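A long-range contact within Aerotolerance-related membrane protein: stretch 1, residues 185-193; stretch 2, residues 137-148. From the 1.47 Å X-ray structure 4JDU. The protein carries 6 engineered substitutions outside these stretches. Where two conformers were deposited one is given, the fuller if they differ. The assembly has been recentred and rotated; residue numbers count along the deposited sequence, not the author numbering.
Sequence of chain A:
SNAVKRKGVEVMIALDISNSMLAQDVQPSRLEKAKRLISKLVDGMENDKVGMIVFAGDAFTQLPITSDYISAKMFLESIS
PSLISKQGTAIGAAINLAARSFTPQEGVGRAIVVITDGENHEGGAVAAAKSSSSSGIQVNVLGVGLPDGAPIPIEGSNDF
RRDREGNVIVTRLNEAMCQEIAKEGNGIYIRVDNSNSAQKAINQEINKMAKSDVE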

ATOM      1  N   GLY A 185      12.430   6.125  -4.305  1.00 18.35           N
ATOM      2  CA  GLY A 185      11.355   6.336  -5.258  1.00 18.13           C
ATOM      3  C   GLY A 185      11.055   7.799  -5.547  1.00 17.67           C
ATOM      4  O   GLY A 185      10.085   8.091  -6.255  1.00 16.45           O
ATOM      5  N   ASN A 186      11.894   8.701  -5.030  1.00 18.11           N
ATOM      6  CA  ASN A 186      11.679  10.137  -5.192  0.54 21.35           C
ATOM      7  C   ASN A 186      10.286  10.557  -4.723  1.00 20.98           C
ATOM      8  O   ASN A 186       9.674  11.454  -5.309  1.00 23.68           O
ATOM      9  CB  ASN A 186      11.897  10.545  -6.660  0.54 22.49           C
ATOM     10  CG  ASN A 186      12.102  12.039  -6.841  0.54 28.16           C
ATOM     11  OD1 ASN A 186      12.546  12.735  -5.929  0.54 28.08           O
ATOM     12  ND2 ASN A 186      11.784  12.538  -8.029  0.54 30.71           N
ATOM     13  N   GLY A 187       9.785   9.900  -3.675  1.00 18.46           N
ATOM     14  CA  GLY A 187       8.457  10.184  -3.178  1.00 17.73           C
ATOM     15  C   GLY A 187       8.494  10.543  -1.714  1.00 21.50           C
ATOM     16  O   GLY A 187       9.563  10.811  -1.146  1.00 21.26           O
ATOM     17  N   ILE A 188       7.319  10.544  -1.098  1.00 18.50           N
ATOM     18  CA  ILE A 188       7.270  10.840   0.324  0.58 19.33           C
ATOM     19  C   ILE A 188       6.854   9.625   1.128  1.00 16.32           C
ATOM     20  O   ILE A 188       6.230   8.684   0.610  1.00 16.80           O
ATOM     21  CB  ILE A 188       6.338  12.023   0.668  0.58 22.39           C
ATOM     22  CG1 ILE A 188       4.884  11.678   0.343  0.58 24.52           C
ATOM     23  CG2 ILE A 188       6.803  13.302  -0.028  0.58 22.50           C
ATOM     24  CD1 ILE A 188       3.885  12.673   0.886  0.58 25.72           C
ATOM     25  N   TYR A 189       7.269   9.619   2.394  1.00 18.96           N
ATOM     26  CA  TYR A 189       6.810   8.621   3.356  1.00 18.52           C
ATOM     27  C   TYR A 189       5.954   9.311   4.407  1.00 18.88           C
ATOM     28  O   TYR A 189       6.316  10.370   4.935  1.00 20.72           O
ATOM     29  CB  TYR A 189       7.971   7.897   4.053  1.00 17.75           C
ATOM     30  CG  TYR A 189       7.507   7.121   5.267  1.00 19.72           C
ATOM     31  CD1 TYR A 189       6.798   5.940   5.122  1.00 21.32           C
ATOM     32  CD2 TYR A 189       7.750   7.584   6.552  1.00 21.10           C
ATOM     33  CE1 TYR A 189       6.345   5.237   6.224  1.00 21.56           C
ATOM     34  CE2 TYR A 189       7.307   6.875   7.663  1.00 21.61           C
ATOM     35  CZ  TYR A 189       6.610   5.701   7.485  1.00 20.96           C
ATOM     36  OH  TYR A 189       6.144   4.958   8.559  1.00 23.77           O
ATOM     37  N   ILE A 190       4.812   8.706   4.712  1.00 17.91           N
ATOM     38  CA  ILE A 190       3.951   9.192   5.782  1.00 17.97           C
ATOM     39  C   ILE A 190       3.585   8.028   6.675  1.00 17.99           C
ATOM     40  O   ILE A 190       3.110   6.997   6.185  1.00 16.69           O
ATOM     41  CB  ILE A 190       2.640   9.762   5.228  1.00 21.96           C
ATOM     42  CG1 ILE A 190       2.911  10.944   4.300  1.00 29.12           C
ATOM     43  CG2 ILE A 190       1.710  10.171   6.359  1.00 26.01           C
ATOM     44  CD1 ILE A 190       1.733  11.284   3.431  1.00 37.40           C
ATOM     45  N   ARG A 191       3.796   8.174   7.984  1.00 21.18           N
ATOM     46  CA  ARG A 191       3.257   7.206   8.931  1.00 21.35           C
ATOM     47  C   ARG A 191       1.795   7.554   9.182  1.00 21.33           C
ATOM     48  O   ARG A 191       1.478   8.631   9.699  1.00 26.72           O
ATOM     49  CB  ARG A 191       4.012   7.191  10.262  1.00 27.84           C
ATOM     50  CG  ARG A 191       3.495   6.077  11.173  1.00 26.91           C
ATOM     51  CD  ARG A 191       3.837   6.283  12.637  1.00 35.74           C
ATOM     52  NE  ARG A 191       5.250   6.064  12.917  1.00 38.44           N
ATOM     53  CZ  ARG A 191       5.765   6.037  14.143  1.00 44.23           C
ATOM     54  NH1 ARG A 191       4.976   6.208  15.197  1.00 40.39           N
ATOM     55  NH2 ARG A 191       7.064   5.833  14.318  1.00 44.24           N
ATOM     56  N   VAL A 192       0.907   6.653   8.796  1.00 23.91           N
ATOM     57  CA  VAL A 192      -0.517   6.949   8.840  1.00 25.73           C
ATOM     58  C   VAL A 192      -1.056   6.958  10.257  1.00 34.36           C
ATOM     59  O   VAL A 192      -0.947   5.965  10.976  1.00 33.14           O
ATOM     60  CB  VAL A 192      -1.320   5.937   8.020  1.00 28.47           C
ATOM     61  CG1 VAL A 192      -2.798   6.294   8.076  1.00 32.45           C
ATOM     62  CG2 VAL A 192      -0.824   5.921   6.583  1.00 24.40           C
ATOM     63  N   ASP A 193      -1.635   8.083  10.660  1.00 30.67           N
ATOM     64  CA  ASP A 193      -2.376   8.124  11.915  1.00 38.19           C
ATOM     65  C   ASP A 193      -3.776   8.695  11.681  1.00 43.17           C
ATOM     66  O   ASP A 193      -4.759   7.951  11.699  1.00 49.91           O
ATOM     67  CB  ASP A 193      -1.582   8.857  13.003  1.00 34.70           C
ATOM     68  CG  ASP A 193      -0.474   7.992  13.586  1.00 41.04           C
ATOM     69  OD1 ASP A 193      -0.615   6.746  13.566  1.00 51.52           O
ATOM     70  OD2 ASP A 193       0.532   8.551  14.070  1.00 49.65           O
TER
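Stretch 2 (137-148) IQVNVLGVGLPD

The central part of stretch 2 lies alongside stretch 1 as an extended strand running in the same direction, and an aliphatic cluster of Ile190, Leu142, Val192 and Val144 packs beside the backbone ladder, with Tyr189 against Val141 on the other face of the sheet. In the cluster Ile190 and Leu142 are paired, with CD1 of Ile190 3.8 Å from CD2 of Leu142. Val192 extends this apolar patch: its CG2 lies 3.8 Å from Leu142 CB, and its CB packs 3.6 Å from Val144 CG1. On the other face the ring of Tyr189 lies obliquely beside Val141 and Gly143, with Tyr189 CD1 4.1 Å from Val141 CG1 and Tyr189 CE1 3.7 Å from Gly143 N. The bare CA of Gly143 leaves room for this ring, since a CB there would clash with Tyr189 OH.

The strands through Ile190 and Leu142 are parallel, their axes inclined by 10° and approaching to 4.7 Å. Tyr189 pairs with Val141, Ile190 with Leu142 and Arg191 with Gly143, at CA-CA separations of 4.8, 5.0 and 4.7 Å. As expected for parallel strands, hydrogen bonds alternate in direction. Val141 N donates to Ile188 O (2.9 Å), Ile190 N to Val141 O (3.0 Å), Gly143 N to Ile190 O (2.8 Å) and Val192 N to Gly143 O (2.7 Å).

Toward the start of both stretches side-chain hydrogen bonds join the backbone ones. Asn140 OD1 accepts from Ile188 N (2.9 Å), while Asn140 ND2 donates to Gln138 OE1 (3.0 Å); Gln138 NE2 in turn reaches Asn186 O (3.2 Å). Gly185, just past a helix, accepts from Val139 through its O (2.8 Å to Val139 N), and a CB on Gly185 would collide with Val139 CB. At the far end, Pro147 CD lies over one face of the Arg191 guanidinium, and Arg191 NH2 comes within 3.7 Å of Pro147 CG.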

ATOM      1  N   ILE A 137       8.609   7.610 -12.636  1.00 21.24           N
ATOM      2  CA  ILE A 137       7.430   7.213 -11.861  1.00 19.71           C
ATOM      3  C   ILE A 137       7.727   7.296 -10.371  1.00 22.30           C
ATOM      4  O   ILE A 137       8.511   6.503  -9.836  1.00 21.74           O
ATOM      5  CB  ILE A 137       6.977   5.772 -12.191  1.00 19.40           C
ATOM      6  CG1 ILE A 137       6.645   5.615 -13.675  1.00 23.08           C
ATOM      7  CG2 ILE A 137       5.777   5.370 -11.316  1.00 19.40           C
ATOM      8  CD1 ILE A 137       6.405   4.175 -14.083  1.00 23.45           C
ATOM      9  N   GLN A 138       7.101   8.259  -9.701  1.00 20.20           N
ATOM     10  CA  GLN A 138       7.318   8.468  -8.270  1.00 17.82           C
ATOM     11  C   GLN A 138       6.751   7.327  -7.432  1.00 16.18           C
ATOM     12  O   GLN A 138       5.668   6.813  -7.715  1.00 17.84           O
ATOM     13  CB  GLN A 138       6.644   9.773  -7.849  1.00 21.32           C
ATOM     14  CG  GLN A 138       6.675  10.055  -6.357  1.00 23.96           C
ATOM     15  CD  GLN A 138       5.926  11.323  -6.012  1.00 25.81           C
ATOM     16  OE1 GLN A 138       4.701  11.392  -6.155  1.00 23.88           O
ATOM     17  NE2 GLN A 138       6.660  12.345  -5.573  1.00 29.48           N
ATOM     18  N   VAL A 139       7.488   6.931  -6.400  1.00 15.16           N
ATOM     19  CA  VAL A 139       6.984   5.928  -5.461  1.00 14.90           C
ATOM     20  C   VAL A 139       6.894   6.516  -4.059  1.00 14.82           C
ATOM     21  O   VAL A 139       7.904   6.921  -3.469  1.00 16.31           O
ATOM     22  CB  VAL A 139       7.855   4.670  -5.404  1.00 16.36           C
ATOM     23  CG1 VAL A 139       7.197   3.617  -4.520  1.00 16.73           C
ATOM     24  CG2 VAL A 139       8.112   4.124  -6.801  1.00 18.03           C
ATOM     25  N   ASN A 140       5.660   6.567  -3.565  1.00 14.54           N
ATOM     26  CA  ASN A 140       5.336   7.055  -2.230  1.00 14.35           C
ATOM     27  C   ASN A 140       4.973   5.877  -1.349  1.00 15.31           C
ATOM     28  O   ASN A 140       4.486   4.855  -1.830  1.00 14.61           O
ATOM     29  CB  ASN A 140       4.144   8.014  -2.310  1.00 16.36           C
ATOM     30  CG  ASN A 140       4.395   9.168  -3.262  1.00 16.78           C
ATOM     31  OD1 ASN A 140       5.195  10.063  -2.968  1.00 17.61           O
ATOM     32  ND2 ASN A 140       3.710   9.159  -4.411  1.00 18.76           N
ATOM     33  N   VAL A 141       5.189   6.024  -0.050  1.00 14.52           N
ATOM     34  CA  VAL A 141       4.844   4.962   0.882  1.00 15.74           C
ATOM     35  C   VAL A 141       4.048   5.499   2.070  1.00 15.75           C
ATOM     36  O   VAL A 141       4.464   6.467   2.733  1.00 16.58           O
ATOM     37  CB  VAL A 141       6.102   4.221   1.391  1.00 14.68           C
ATOM     38  CG1 VAL A 141       5.704   3.091   2.326  1.00 17.31           C
ATOM     39  CG2 VAL A 141       6.931   3.676   0.226  1.00 16.13           C
ATOM     40  N   LEU A 142       2.890   4.888   2.315  1.00 15.18           N
ATOM     41  CA  LEU A 142       2.099   5.180   3.502  1.00 15.44           C
ATOM     42  C   LEU A 142       2.241   3.989   4.439  1.00 14.49           C
ATOM     43  O   LEU A 142       1.823   2.868   4.116  1.00 15.75           O
ATOM     44  CB  LEU A 142       0.632   5.436   3.147  1.00 17.71           C
ATOM     45  CG  LEU A 142       0.402   6.451   2.028  1.00 25.62           C
ATOM     46  CD1 LEU A 142      -1.079   6.699   1.797  1.00 22.32           C
ATOM     47  CD2 LEU A 142       1.143   7.751   2.299  1.00 32.58           C
ATOM     48  N   GLY A 143       2.876   4.227   5.584  1.00 17.32           N
ATOM     49  CA  GLY A 143       3.135   3.168   6.541  1.00 16.33           C
ATOM     50  C   GLY A 143       1.998   3.088   7.539  1.00 16.40           C
ATOM     51  O   GLY A 143       1.659   4.088   8.180  1.00 19.94           O
ATOM     52  N   VAL A 144       1.387   1.915   7.646  1.00 14.90           N
ATOM     53  CA  VAL A 144       0.305   1.744   8.615  0.53 14.25           C
ATOM     54  C   VAL A 144       0.721   0.766   9.689  1.00 15.23           C
ATOM     55  O   VAL A 144       1.273  -0.297   9.420  1.00 16.57           O
ATOM     56  CB  VAL A 144      -1.039   1.283   7.984  0.53 16.85           C
ATOM     57  CG1 VAL A 144      -1.714   2.430   7.237  0.53 16.16           C
ATOM     58  CG2 VAL A 144      -0.814   0.113   7.075  0.53 13.72           C
ATOM     59  N   GLY A 145       0.459   1.158  10.928  1.00 17.68           N
ATOM     60  CA  GLY A 145       0.824   0.352  12.078  1.00 18.66           C
ATOM     61  C   GLY A 145       1.707   1.161  13.000  1.00 18.61           C
ATOM     62  O   GLY A 145       2.008   2.331  12.728  1.00 19.04           O
ATOM     63  N   LEU A 146       2.114   0.539  14.100  1.00 18.39           N
ATOM     64  CA  LEU A 146       2.995   1.179  15.066  1.00 17.92           C
ATOM     65  C   LEU A 146       4.302   0.401  15.154  1.00 18.93           C
ATOM     66  O   LEU A 146       4.332  -0.804  14.900  1.00 18.51           O
ATOM     67  CB  LEU A 146       2.325   1.242  16.441  1.00 20.36           C
ATOM     68  CG  LEU A 146       0.981   1.982  16.512  1.00 26.02           C
ATOM     69  CD1 LEU A 146       0.365   1.942  17.908  1.00 29.12           C
ATOM     70  CD2 LEU A 146       1.150   3.416  16.044  1.00 30.54           C
ATOM     71  N   PRO A 147       5.396   1.087  15.504  1.00 23.00           N
ATOM     72  CA  PRO A 147       6.657   0.348  15.596  1.00 24.24           C
ATOM     73  C   PRO A 147       6.715  -0.609  16.790  1.00 23.83           C
ATOM     74  O   PRO A 147       7.535  -1.527  16.758  1.00 30.82           O
ATOM     75  CB  PRO A 147       7.712   1.457  15.731  1.00 32.55           C
ATOM     76  CG  PRO A 147       6.958   2.668  16.197  1.00 34.48           C
ATOM     77  CD  PRO A 147       5.588   2.545  15.589  1.00 26.19           C
ATOM     78  N   ASP A 148       5.852  -0.419  17.791  1.00 22.84           N
ATOM     79  CA  ASP A 148       5.932  -1.146  19.059  1.00 33.41           C
ATOM     80  C   ASP A 148       5.780  -2.652  18.899  1.00 37.88           C
ATOM     81  O   ASP A 148       6.581  -3.436  19.423  1.00 45.58           O
ATOM     82  CB  ASP A 148       4.859  -0.647  20.035  1.00 40.58           C
ATOM     83  CG  ASP A 148       4.446   0.795  19.777  1.00 50.36           C
ATOM     84  OD1 ASP A 148       5.151   1.513  19.028  1.00 41.40           O
ATOM     85  OD2 ASP A 148       3.402   1.208  20.338  1.00 56.84           O
TER